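Local atomic coordinates of putative transcription protein (Pseudomonas aeruginosa PAO1, PDB entry 4GCV), a protein that probably binds DNA through a winged helix-turn-helix domain and regulates transcription, perhaps in response to oxidative stress. Residues Leu57-Gln69 with Tyr78-Arg90. The protein carries 2 engineered substitutions. Numbering follows the deposited sequence.
Sequences LNALVEAGLLERQ and YQYVPTAKGEDFR
The wing of an HxlR-type winged helix-turn-helix domain is a β hairpin, and here its strands 66-73 and 76-82 pair antiparallel, with E67 and V81, Q69 and Q79 as hydrogen-bonded pairs. E67 N gives V81 O a nearly straight bond of 2.9 Å, returned by V81 N to E67 O; Q69 and Q79 exchange a second, somewhat more bent pair.

On the face carrying R68 and Y80, the Y80 ring lies over helix 57-62. L57 CD1 sits above the centre of the ring, 3.9 Å from its centroid, while V61 CG2 meets its edge. R68 runs alongside Y80, its CG 3.6 Å from Y80 CE2, then bends at chi3 (54°), which lays the guanidinium flat on Y78: the planes are 14° apart and R68 CZ stands 4.1 Å from the Y78 ring centroid, a cation-pi stack.

The opposite face carries E67, Q69, Q79 and V81. Q69 OE1 takes a weak bond of 2.8 Å from Q79 NE2, the two amides being steeply turned against each other, and the Q69 amide also rests on the V81 methyls.

Past the Schellman turn at G64, L65 O receives a weak bond from T83 N, at the N-cap position of helix 84-101, and G86 CA approaches L65 O at 3.5 Å in a CA-H...O contact. L65 CD2 sits over one face of the F89 ring, 4.2 Å from its centroid, a CH-pi contact.

L57 and L66 also pack on helix 23-33, and R37 borders the hairpin at Q79, V81 and P82. Beyond, helix 84-101 meets the second subunit, where F89 makes an edge-to-face contact with W99 of that chain.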
loop_
_atom_site.group_PDB
_atom_site.type_symbol
_atom_site.label_atom_id
_atom_site.label_comp_id
_atom_site.label_asym_id
_atom_site.label_seq_id
_atom_site.Cartn_x
_atom_site.Cartn_y
_atom_site.Cartn_z
ATOM N N LEU B 57 13.297 0.482 10.904
ATOM C CA LEU B 57 13.321 1.942 11.160
ATOM C C LEU B 57 14.113 2.704 10.112
ATOM O O LEU B 57 13.604 3.657 9.533
ATOM C CB LEU B 57 13.828 2.282 12.569
ATOM C CG LEU B 57 12.838 1.922 13.688
ATOM C CD1 LEU B 57 13.517 2.031 15.030
ATOM C CD2 LEU B 57 11.547 2.760 13.647
ATOM N N ASN B 58 15.339 2.275 9.845
ATOM C CA ASN B 58 16.160 2.958 8.859
ATOM C C ASN B 58 15.489 2.971 7.504
ATOM O O ASN B 58 15.601 3.967 6.810
ATOM C CB ASN B 58 17.528 2.323 8.713
ATOM C CG ASN B 58 18.386 2.481 9.960
ATOM O OD1 ASN B 58 18.064 3.266 10.874
ATOM N ND2 ASN B 58 19.473 1.698 10.023
ATOM N N ALA B 59 14.825 1.883 7.126
ATOM C CA ALA B 59 14.189 1.829 5.822
ATOM C C ALA B 59 12.983 2.786 5.798
ATOM O O ALA B 59 12.758 3.457 4.789
ATOM C CB ALA B 59 13.740 0.343 5.422
ATOM N N LEU B 60 12.221 2.848 6.896
ATOM C CA LEU B 60 11.125 3.826 6.995
ATOM C C LEU B 60 11.646 5.282 6.894
ATOM O O LEU B 60 11.053 6.131 6.225
ATOM C CB LEU B 60 10.306 3.596 8.257
ATOM C CG LEU B 60 9.470 2.334 8.098
ATOM C CD1 LEU B 60 8.788 2.069 9.402
ATOM C CD2 LEU B 60 8.471 2.518 6.951
ATOM N N VAL B 61 12.783 5.528 7.512
ATOM C CA VAL B 61 13.422 6.797 7.393
ATOM C C VAL B 61 13.855 7.059 5.941
ATOM O O VAL B 61 13.436 8.073 5.367
ATOM C CB VAL B 61 14.574 6.979 8.448
ATOM C CG1 VAL B 61 15.380 8.225 8.157
ATOM C CG2 VAL B 61 14.001 7.050 9.868
ATOM N N GLU B 62 14.643 6.148 5.343
ATOM C CA GLU B 62 15.107 6.332 3.946
ATOM C C GLU B 62 13.947 6.566 2.989
ATOM O O GLU B 62 14.087 7.367 2.080
ATOM C CB GLU B 62 15.944 5.165 3.396
ATOM C CG GLU B 62 17.427 5.151 3.809
ATOM C CD GLU B 62 18.354 6.166 3.053
ATOM O OE1 GLU B 62 17.872 7.250 2.589
ATOM O OE2 GLU B 62 19.592 5.880 2.949
ATOM N N ALA B 63 12.843 5.842 3.179
ATOM C CA ALA B 63 11.630 6.034 2.391
ATOM C C ALA B 63 10.919 7.393 2.629
ATOM O O ALA B 63 9.953 7.719 1.938
ATOM C CB ALA B 63 10.646 4.900 2.644
ATOM N N GLY B 64 11.370 8.148 3.618
ATOM C CA GLY B 64 10.842 9.497 3.896
ATOM C C GLY B 64 9.579 9.463 4.739
ATOM O O GLY B 64 8.873 10.467 4.833
ATOM N N LEU B 65 9.310 8.322 5.372
ATOM C CA LEU B 65 8.110 8.162 6.152
ATOM C C LEU B 65 8.274 8.512 7.631
ATOM O O LEU B 65 7.299 8.873 8.313
ATOM C CB LEU B 65 7.669 6.720 6.025
ATOM C CG LEU B 65 6.583 6.336 5.036
ATOM C CD1 LEU B 65 6.189 7.352 3.971
ATOM C CD2 LEU B 65 6.963 5.026 4.401
ATOM N N LEU B 66 9.475 8.324 8.156
ATOM C CA LEU B 66 9.772 8.746 9.523
ATOM C C LEU B 66 10.989 9.620 9.443
ATOM O O LEU B 66 11.745 9.520 8.495
ATOM C CB LEU B 66 10.086 7.533 10.437
ATOM C CG LEU B 66 8.972 6.563 10.808
ATOM C CD1 LEU B 66 9.648 5.391 11.371
ATOM C CD2 LEU B 66 7.998 7.148 11.841
ATOM N N GLU B 67 11.178 10.482 10.425
ATOM C CA GLU B 67 12.419 11.233 10.513
ATOM C C GLU B 67 13.004 11.017 11.902
ATOM O O GLU B 67 12.276 10.846 12.868
ATOM C CB GLU B 67 12.213 12.728 10.184
ATOM C CG GLU B 67 11.330 13.436 11.184
ATOM C CD GLU B 67 11.275 14.944 11.008
ATOM O OE1 GLU B 67 11.131 15.648 12.053
ATOM O OE2 GLU B 67 11.381 15.420 9.846
ATOM N N ARG B 68 14.315 10.946 11.975
ATOM C CA ARG B 68 15.025 10.720 13.215
ATOM C C ARG B 68 15.284 12.083 13.806
ATOM O O ARG B 68 15.588 13.042 13.075
ATOM C CB ARG B 68 16.360 10.089 12.886
ATOM C CG ARG B 68 16.710 8.863 13.670
ATOM C CD ARG B 68 17.742 7.973 12.962
ATOM N NE ARG B 68 18.940 8.691 12.597
ATOM C CZ ARG B 68 20.170 8.189 12.677
ATOM N NH1 ARG B 68 20.355 6.954 13.131
ATOM N NH2 ARG B 68 21.234 8.919 12.319
ATOM N N GLN B 69 15.169 12.198 15.117
ATOM C CA GLN B 69 15.469 13.452 15.757
ATOM C C GLN B 69 16.114 13.194 17.099
ATOM O O GLN B 69 15.699 12.270 17.791
ATOM C CB GLN B 69 14.251 14.375 15.815
ATOM C CG GLN B 69 13.140 13.981 16.748
ATOM C CD GLN B 69 11.935 14.946 16.703
ATOM O OE1 GLN B 69 11.436 15.369 17.755
ATOM N NE2 GLN B 69 11.458 15.275 15.493
ATOM N N TYR B 78 18.216 8.505 19.421
ATOM C CA TYR B 78 17.230 9.186 18.586
ATOM C C TYR B 78 15.840 8.659 18.864
ATOM O O TYR B 78 15.675 7.492 19.216
ATOM C CB TYR B 78 17.539 9.017 17.098
ATOM C CG TYR B 78 18.842 9.632 16.637
ATOM C CD1 TYR B 78 18.936 10.999 16.341
ATOM C CD2 TYR B 78 19.984 8.841 16.479
ATOM C CE1 TYR B 78 20.136 11.559 15.929
ATOM C CE2 TYR B 78 21.186 9.386 16.064
ATOM C CZ TYR B 78 21.260 10.751 15.795
ATOM O OH TYR B 78 22.462 11.293 15.400
ATOM N N GLN B 79 14.845 9.527 18.702
ATOM C CA GLN B 79 13.451 9.127 18.561
ATOM C C GLN B 79 13.049 9.238 17.084
ATOM O O GLN B 79 13.760 9.899 16.287
ATOM C CB GLN B 79 12.540 10.035 19.370
ATOM C CG GLN B 79 12.718 11.536 19.073
ATOM C CD GLN B 79 12.034 12.424 20.124
ATOM O OE1 GLN B 79 11.460 11.918 21.098
ATOM N NE2 GLN B 79 12.091 13.751 19.924
ATOM N N TYR B 80 11.900 8.635 16.752
ATOM C CA TYR B 80 11.450 8.487 15.372
ATOM C C TYR B 80 10.051 9.014 15.275
ATOM O O TYR B 80 9.131 8.490 15.898
ATOM C CB TYR B 80 11.466 6.994 14.953
ATOM C CG TYR B 80 12.827 6.403 15.064
ATOM C CD1 TYR B 80 13.340 6.034 16.294
ATOM C CD2 TYR B 80 13.633 6.276 13.965
ATOM C CE1 TYR B 80 14.637 5.532 16.411
ATOM C CE2 TYR B 80 14.918 5.752 14.061
ATOM C CZ TYR B 80 15.404 5.383 15.280
ATOM O OH TYR B 80 16.675 4.903 15.397
ATOM N N VAL B 81 9.857 10.037 14.481
ATOM C CA VAL B 81 8.586 10.692 14.492
ATOM C C VAL B 81 8.065 10.708 13.072
ATOM O O VAL B 81 8.852 10.885 12.143
ATOM C CB VAL B 81 8.703 12.142 15.091
ATOM C CG1 VAL B 81 9.850 12.230 16.036
ATOM C CG2 VAL B 81 8.865 13.135 14.038
ATOM N N PRO B 82 6.749 10.535 12.891
ATOM C CA PRO B 82 6.262 10.535 11.538
ATOM C C PRO B 82 6.360 11.891 10.868
ATOM O O PRO B 82 6.346 12.923 11.464
ATOM C CB PRO B 82 4.781 10.115 11.679
ATOM C CG PRO B 82 4.652 9.647 13.159
ATOM C CD PRO B 82 5.638 10.509 13.847
ATOM N N THR B 83 6.391 11.808 9.578
ATOM C CA THR B 83 6.712 12.843 8.663
ATOM C C THR B 83 5.331 13.113 8.062
ATOM O O THR B 83 4.356 12.320 8.281
ATOM C CB THR B 83 7.639 12.089 7.713
ATOM O OG1 THR B 83 8.926 12.713 7.628
ATOM C CG2 THR B 83 7.025 11.725 6.433
ATOM N N ALA B 84 5.217 14.163 7.277
ATOM C CA ALA B 84 3.937 14.443 6.651
ATOM C C ALA B 84 3.529 13.301 5.698
ATOM O O ALA B 84 2.407 12.786 5.754
ATOM C CB ALA B 84 3.950 15.872 5.968
ATOM N N LYS B 85 4.463 12.857 4.866
ATOM C CA LYS B 85 4.257 11.625 4.069
ATOM C C LYS B 85 3.788 10.405 4.867
ATOM O O LYS B 85 2.912 9.667 4.441
ATOM C CB LYS B 85 5.536 11.238 3.340
ATOM C CG LYS B 85 5.705 11.939 1.995
ATOM C CD LYS B 85 6.972 11.410 1.324
ATOM C CE LYS B 85 7.055 11.797 -0.137
ATOM N NZ LYS B 85 6.588 13.193 -0.317
ATOM N N GLY B 86 4.407 10.189 6.008
ATOM C CA GLY B 86 4.106 9.027 6.845
ATOM C C GLY B 86 2.732 9.149 7.436
ATOM O O GLY B 86 1.978 8.198 7.433
ATOM N N GLU B 87 2.414 10.354 7.906
ATOM C CA GLU B 87 1.066 10.719 8.303
ATOM C C GLU B 87 0.123 10.380 7.170
ATOM O O GLU B 87 -0.878 9.721 7.419
ATOM C CB GLU B 87 0.961 12.200 8.767
ATOM C CG GLU B 87 1.539 12.418 10.175
ATOM C CD GLU B 87 1.833 13.899 10.544
ATOM O OE1 GLU B 87 1.455 14.839 9.787
ATOM O OE2 GLU B 87 2.454 14.143 11.625
ATOM N N ASP B 88 0.452 10.734 5.928
ATOM C CA ASP B 88 -0.452 10.393 4.805
ATOM C C ASP B 88 -0.480 8.885 4.481
ATOM O O ASP B 88 -1.441 8.367 3.891
ATOM C CB ASP B 88 -0.039 11.139 3.536
ATOM C CG ASP B 88 -0.170 12.661 3.677
ATOM O OD1 ASP B 88 -0.985 13.105 4.525
ATOM O OD2 ASP B 88 0.569 13.378 2.958
ATOM N N PHE B 89 0.571 8.185 4.876
ATOM C CA PHE B 89 0.689 6.787 4.538
ATOM C C PHE B 89 -0.332 5.883 5.214
ATOM O O PHE B 89 -0.535 4.730 4.803
ATOM C CB PHE B 89 2.052 6.297 4.931
ATOM C CG PHE B 89 2.520 5.181 4.083
ATOM C CD1 PHE B 89 2.682 5.372 2.714
ATOM C CD2 PHE B 89 2.789 3.945 4.640
ATOM C CE1 PHE B 89 3.115 4.349 1.897
ATOM C CE2 PHE B 89 3.258 2.932 3.850
ATOM C CZ PHE B 89 3.429 3.114 2.475
ATOM N N ARG B 90 -0.937 6.390 6.267
ATOM C CA ARG B 90 -2.020 5.741 6.939
ATOM C C ARG B 90 -3.049 5.135 6.015
ATOM O O ARG B 90 -3.531 4.049 6.271
ATOM C CB ARG B 90 -2.685 6.741 7.857
ATOM C CG ARG B 90 -2.539 6.367 9.275
ATOM C CD ARG B 90 -3.527 7.192 10.040
ATOM N NE ARG B 90 -4.279 6.271 10.840
ATOM C CZ ARG B 90 -5.598 6.224 10.911
ATOM N NH1 ARG B 90 -6.360 7.110 10.261
ATOM N NH2 ARG B 90 -6.134 5.289 11.677
#